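Local coordinates for protein tyrocidine synthetase 3 (Brevibacillus brevis, PDB 2JGP) that probably joins carrier-bound peptide and amino acid through its condensation domain, forming a peptide bond in the nonribosomal synthesis of the antibiotic tyrocidine, at residues A[191-205]-A[214-226]. Residues are numbered along the deposited sequence; the frame is centred on the assembly and turned at random.
Sequences VQPFDLEVAPLIRVS and YVLFTDMHHSISD
L196 CD1 sits squarely over the imidazole of H221, 3.6 Å from the ring centroid of H221 and 5° off its normal: a CH-pi contact made by a single methyl. H221 opens the HHxxxDG signature of condensation domains, which here runs on directly from the second strand of the beta hairpin 202-210/213-220. The imidazole is also held at its nitrogens: ND1 accepts from S223 N and shares a hydrogen bond with S223 OG, while NE2 pairs with D110 of helix 101-113. This grip fixes the rotation of the ring beneath the methyl. D226, later in the signature, caps the following helix and forms a salt bridge with R359.

The antiparallel pairing is regular. R203 with D219 and S205 with F217 are hydrogen-bonded pairs, each with two backbone bonds; I202-M220 and V204-T218 are non-hydrogen-bonded pairs. Just past the strand, H221 N reaches L201 O at 3.2 Å.

On the face carrying R203 and D219, the F194 ring is sandwiched between R203 NH1 and the backbone N of H221. With CG beside its own backbone N (chi1 -74°), the ring is carried in over the M220-H221 backbone. H221 N lies over one face of the F194 ring, toward the rim, and R203 NH1 stands 3.6 Å above the other, over the centre of the F194 ring. The ring edge meets D219 O. The D219 carboxylate is bound by N120 and M121 N, and water 1 links its OD2 to Q192 N and R203 NH1.

On the other face, I202 CD1 touches M220 CE at 4.0 Å, and V204 CG1 meets L216 CD1 at 3.5 Å. Back on the R203 face, R203 grips P193 O end-on, NH2 at 3.2 Å and NH1 at 3.3 Å, both from the same face of the carbonyl.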
loop_
_atom_site.group_PDB
_atom_site.type_symbol
_atom_site.label_atom_id
_atom_site.label_comp_id
_atom_site.label_asym_id
_atom_site.label_seq_id
_atom_site.Cartn_x
_atom_site.Cartn_y
_atom_site.Cartn_z
ATOM N N VAL A 191 -12.443 0.020 21.998
ATOM C CA VAL A 191 -12.531 -0.387 20.601
ATOM C C VAL A 191 -13.872 -1.089 20.374
ATOM O O VAL A 191 -14.090 -2.215 20.829
ATOM C CB VAL A 191 -11.354 -1.282 20.180
ATOM C CG1 VAL A 191 -11.419 -1.584 18.688
ATOM C CG2 VAL A 191 -10.025 -0.598 20.513
ATOM N N GLN A 192 -14.764 -0.398 19.671
ATOM C CA GLN A 192 -16.155 -0.818 19.530
ATOM C C GLN A 192 -16.604 -0.567 18.104
ATOM O O GLN A 192 -16.020 0.273 17.413
ATOM C CB GLN A 192 -17.042 -0.014 20.486
ATOM C CG GLN A 192 -16.855 -0.334 21.964
ATOM C CD GLN A 192 -17.424 -1.682 22.350
ATOM O OE1 GLN A 192 -18.468 -2.109 21.836
ATOM N NE2 GLN A 192 -16.751 -2.355 23.282
ATOM N N PRO A 193 -17.641 -1.293 17.658
ATOM C CA PRO A 193 -18.117 -1.135 16.294
ATOM C C PRO A 193 -18.700 0.252 16.011
ATOM O O PRO A 193 -19.091 0.983 16.930
ATOM C CB PRO A 193 -19.180 -2.235 16.145
ATOM C CG PRO A 193 -19.525 -2.656 17.509
ATOM C CD PRO A 193 -18.393 -2.317 18.401
ATOM N N PHE A 194 -18.722 0.598 14.735
ATOM C CA PHE A 194 -19.284 1.852 14.269
ATOM C C PHE A 194 -20.582 1.558 13.547
ATOM O O PHE A 194 -20.669 0.582 12.793
ATOM C CB PHE A 194 -18.326 2.531 13.289
ATOM C CG PHE A 194 -17.122 3.143 13.936
ATOM C CD1 PHE A 194 -15.967 2.401 14.127
ATOM C CD2 PHE A 194 -17.146 4.460 14.362
ATOM C CE1 PHE A 194 -14.857 2.966 14.728
ATOM C CE2 PHE A 194 -16.039 5.034 14.958
ATOM C CZ PHE A 194 -14.893 4.287 15.141
ATOM N N ASP A 195 -21.578 2.406 13.770
ATOM C CA ASP A 195 -22.765 2.431 12.933
ATOM C C ASP A 195 -22.407 3.201 11.671
ATOM O O ASP A 195 -22.152 4.407 11.724
ATOM C CB ASP A 195 -23.927 3.110 13.660
ATOM C CG ASP A 195 -25.221 3.068 12.866
ATOM O OD1 ASP A 195 -25.184 2.906 11.628
ATOM O OD2 ASP A 195 -26.285 3.207 13.483
ATOM N N LEU A 196 -22.379 2.502 10.541
ATOM C CA LEU A 196 -21.927 3.093 9.283
ATOM C C LEU A 196 -22.872 4.171 8.731
ATOM O O LEU A 196 -22.490 4.911 7.812
ATOM C CB LEU A 196 -21.690 1.993 8.239
ATOM C CG LEU A 196 -20.254 1.524 7.979
ATOM C CD1 LEU A 196 -19.270 1.760 9.139
ATOM C CD2 LEU A 196 -20.233 0.066 7.499
ATOM N N GLU A 197 -24.085 4.244 9.282
ATOM C CA GLU A 197 -25.082 5.254 8.900
ATOM C C GLU A 197 -24.878 6.603 9.586
ATOM O O GLU A 197 -25.606 7.552 9.295
ATOM C CB GLU A 197 -26.495 4.771 9.246
ATOM C CG GLU A 197 -26.982 3.616 8.430
ATOM C CD GLU A 197 -28.474 3.423 8.573
ATOM O OE1 GLU A 197 -29.138 3.257 7.535
ATOM O OE2 GLU A 197 -28.978 3.457 9.718
ATOM N N VAL A 198 -23.909 6.690 10.491
ATOM C CA VAL A 198 -23.745 7.868 11.336
ATOM C C VAL A 198 -22.326 8.418 11.253
ATOM O O VAL A 198 -21.376 7.793 11.726
ATOM C CB VAL A 198 -24.091 7.549 12.804
ATOM C CG1 VAL A 198 -23.817 8.757 13.711
ATOM C CG2 VAL A 198 -25.545 7.111 12.921
ATOM N N ALA A 199 -22.195 9.587 10.637
ATOM C CA ALA A 199 -20.946 10.329 10.632
ATOM C C ALA A 199 -20.897 11.195 11.895
ATOM O O ALA A 199 -21.942 11.604 12.410
ATOM C CB ALA A 199 -20.838 11.193 9.372
ATOM N N PRO A 200 -19.693 11.457 12.422
ATOM C CA PRO A 200 -18.379 11.060 11.937
ATOM C C PRO A 200 -17.993 9.638 12.360
ATOM O O PRO A 200 -18.295 9.213 13.485
ATOM C CB PRO A 200 -17.457 12.074 12.605
ATOM C CG PRO A 200 -18.110 12.336 13.911
ATOM C CD PRO A 200 -19.591 12.245 13.665
ATOM N N LEU A 201 -17.323 8.917 11.471
ATOM C CA LEU A 201 -16.808 7.588 11.795
ATOM C C LEU A 201 -15.418 7.681 12.434
ATOM O O LEU A 201 -14.495 6.949 12.074
ATOM C CB LEU A 201 -16.790 6.702 10.551
ATOM C CG LEU A 201 -18.195 6.457 10.000
ATOM C CD1 LEU A 201 -18.145 5.938 8.578
ATOM C CD2 LEU A 201 -18.967 5.504 10.918
ATOM N N ILE A 202 -15.290 8.595 13.390
ATOM C CA ILE A 202 -14.085 8.729 14.191
ATOM C C ILE A 202 -14.539 9.071 15.594
ATOM O O ILE A 202 -15.510 9.815 15.775
ATOM C CB ILE A 202 -13.119 9.808 13.629
ATOM C CG1 ILE A 202 -11.843 9.891 14.478
ATOM C CG2 ILE A 202 -13.797 11.173 13.560
ATOM C CD1 ILE A 202 -10.684 10.632 13.806
ATOM N N ARG A 203 -13.860 8.504 16.586
ATOM C CA ARG A 203 -14.144 8.825 17.982
ATOM C C ARG A 203 -12.840 8.983 18.746
ATOM O O ARG A 203 -11.810 8.402 18.383
ATOM C CB ARG A 203 -15.063 7.785 18.636
ATOM C CG ARG A 203 -14.711 6.333 18.380
ATOM C CD ARG A 203 -15.623 5.401 19.180
ATOM N NE ARG A 203 -16.952 5.239 18.581
ATOM C CZ ARG A 203 -17.442 4.108 18.070
ATOM N NH1 ARG A 203 -16.739 2.986 18.076
ATOM N NH2 ARG A 203 -18.661 4.095 17.550
ATOM N N VAL A 204 -12.888 9.811 19.783
ATOM C CA VAL A 204 -11.693 10.176 20.523
ATOM C C VAL A 204 -12.007 10.186 22.015
ATOM O O VAL A 204 -13.021 10.741 22.439
ATOM C CB VAL A 204 -11.174 11.560 20.073
ATOM C CG1 VAL A 204 -9.873 11.926 20.798
ATOM C CG2 VAL A 204 -10.962 11.574 18.565
ATOM N N SER A 205 -11.142 9.541 22.796
ATOM C CA SER A 205 -11.186 9.623 24.250
ATOM C C SER A 205 -9.853 10.170 24.753
ATOM O O SER A 205 -8.790 9.680 24.363
ATOM C CB SER A 205 -11.461 8.253 24.871
ATOM O OG SER A 205 -12.765 7.794 24.555
ATOM N N TYR A 214 -1.354 12.193 29.894
ATOM C CA TYR A 214 -2.610 11.845 29.240
ATOM C C TYR A 214 -2.398 10.712 28.240
ATOM O O TYR A 214 -1.311 10.564 27.677
ATOM C CB TYR A 214 -3.171 13.055 28.490
ATOM C CG TYR A 214 -3.385 14.297 29.329
ATOM C CD1 TYR A 214 -2.361 15.214 29.520
ATOM C CD2 TYR A 214 -4.622 14.565 29.905
ATOM C CE1 TYR A 214 -2.556 16.364 30.285
ATOM C CE2 TYR A 214 -4.829 15.705 30.660
ATOM C CZ TYR A 214 -3.792 16.602 30.848
ATOM O OH TYR A 214 -4.000 17.732 31.600
ATOM N N VAL A 215 -3.441 9.917 28.025
ATOM C CA VAL A 215 -3.471 8.970 26.912
ATOM C C VAL A 215 -4.580 9.384 25.958
ATOM O O VAL A 215 -5.734 9.498 26.361
ATOM C CB VAL A 215 -3.709 7.523 27.378
ATOM C CG1 VAL A 215 -3.848 6.588 26.168
ATOM C CG2 VAL A 215 -2.572 7.074 28.277
ATOM N N LEU A 216 -4.217 9.635 24.704
ATOM C CA LEU A 216 -5.191 9.971 23.670
ATOM C C LEU A 216 -5.560 8.711 22.911
ATOM O O LEU A 216 -4.729 8.128 22.217
ATOM C CB LEU A 216 -4.624 11.012 22.703
ATOM C CG LEU A 216 -5.581 11.575 21.646
ATOM C CD1 LEU A 216 -6.714 12.359 22.313
ATOM C CD2 LEU A 216 -4.822 12.454 20.666
ATOM N N PHE A 217 -6.814 8.294 23.043
ATOM C CA PHE A 217 -7.328 7.152 22.300
ATOM C C PHE A 217 -8.133 7.645 21.107
ATOM O O PHE A 217 -9.060 8.436 21.270
ATOM C CB PHE A 217 -8.209 6.280 23.198
ATOM C CG PHE A 217 -8.967 5.227 22.447
ATOM C CD1 PHE A 217 -8.394 3.991 22.194
ATOM C CD2 PHE A 217 -10.258 5.479 21.978
ATOM C CE1 PHE A 217 -9.092 3.016 21.479
ATOM C CE2 PHE A 217 -10.958 4.508 21.269
ATOM C CZ PHE A 217 -10.373 3.278 21.017
ATOM N N THR A 218 -7.787 7.165 19.917
ATOM C CA THR A 218 -8.493 7.527 18.694
ATOM C C THR A 218 -8.862 6.254 17.941
ATOM O O THR A 218 -8.078 5.307 17.888
ATOM C CB THR A 218 -7.634 8.443 17.797
ATOM O OG1 THR A 218 -7.243 9.616 18.532
ATOM C CG2 THR A 218 -8.406 8.860 16.546
ATOM N N ASP A 219 -10.067 6.219 17.385
ATOM C CA ASP A 219 -10.502 5.082 16.576
ATOM C C ASP A 219 -11.322 5.605 15.411
ATOM O O ASP A 219 -11.984 6.638 15.521
ATOM C CB ASP A 219 -11.315 4.098 17.414
ATOM C CG ASP A 219 -11.437 2.720 16.770
ATOM O OD1 ASP A 219 -10.961 2.513 15.632
ATOM O OD2 ASP A 219 -12.006 1.828 17.430
ATOM N N MET A 220 -11.252 4.898 14.290
ATOM C CA MET A 220 -12.016 5.265 13.112
ATOM C C MET A 220 -12.229 4.022 12.290
ATOM O O MET A 220 -11.545 3.010 12.497
ATOM C CB MET A 220 -11.301 6.359 12.298
ATOM C CG MET A 220 -9.992 5.943 11.639
ATOM S SD MET A 220 -8.978 7.346 11.085
ATOM C CE MET A 220 -8.162 7.799 12.620
ATOM N N HIS A 221 -13.193 4.087 11.377
ATOM C CA HIS A 221 -13.553 2.931 10.590
ATOM C C HIS A 221 -12.727 2.897 9.305
ATOM O O HIS A 221 -12.519 3.925 8.671
ATOM C CB HIS A 221 -15.042 2.937 10.272
ATOM C CG HIS A 221 -15.543 1.621 9.777
ATOM N ND1 HIS A 221 -15.514 1.272 8.444
ATOM C CD2 HIS A 221 -16.042 0.550 10.437
ATOM C CE1 HIS A 221 -15.996 0.052 8.301
ATOM N NE2 HIS A 221 -16.324 -0.409 9.495
ATOM N N HIS A 222 -12.264 1.706 8.929
ATOM C CA HIS A 222 -11.334 1.567 7.802
ATOM C C HIS A 222 -11.946 1.946 6.445
ATOM O O HIS A 222 -11.212 2.132 5.472
ATOM C CB HIS A 222 -10.761 0.142 7.733
ATOM C CG HIS A 222 -9.343 0.088 7.244
ATOM N ND1 HIS A 222 -8.909 0.806 6.150
ATOM C CD2 HIS A 222 -8.262 -0.583 7.708
ATOM C CE1 HIS A 222 -7.625 0.564 5.949
ATOM N NE2 HIS A 222 -7.204 -0.265 6.887
ATOM N N SER A 223 -13.271 2.062 6.379
ATOM C CA SER A 223 -13.965 2.488 5.151
ATOM C C SER A 223 -13.699 3.947 4.769
ATOM O O SER A 223 -13.933 4.343 3.623
ATOM C CB SER A 223 -15.479 2.276 5.287
ATOM O OG SER A 223 -16.003 3.055 6.352
ATOM N N ILE A 224 -13.227 4.750 5.720
ATOM C CA ILE A 224 -12.950 6.176 5.471
ATOM C C ILE A 224 -11.500 6.580 5.773
ATOM O O ILE A 224 -11.171 7.766 5.859
ATOM C CB ILE A 224 -13.981 7.087 6.210
ATOM C CG1 ILE A 224 -14.065 6.800 7.711
ATOM C CG2 ILE A 224 -15.358 6.901 5.605
ATOM C CD1 ILE A 224 -12.865 7.226 8.499
ATOM N N SER A 225 -10.622 5.592 5.903
ATOM C CA SER A 225 -9.232 5.861 6.251
ATOM C C SER A 225 -8.311 4.723 5.818
ATOM O O SER A 225 -8.766 3.719 5.263
ATOM C CB SER A 225 -9.119 6.108 7.756
ATOM O OG SER A 225 -7.861 6.639 8.103
ATOM N N ASP A 226 -7.013 4.924 6.026
ATOM C CA ASP A 226 -6.005 3.874 5.896
ATOM C C ASP A 226 -4.723 4.309 6.612
ATOM O O ASP A 226 -4.683 5.386 7.229
ATOM C CB ASP A 226 -5.769 3.450 4.421
ATOM C CG ASP A 226 -5.203 4.553 3.551
ATOM O OD1 ASP A 226 -4.777 5.600 4.083
ATOM O OD2 ASP A 226 -5.166 4.348 2.309
HETATM O O HOH W 1 -13.873 2.328 19.030
#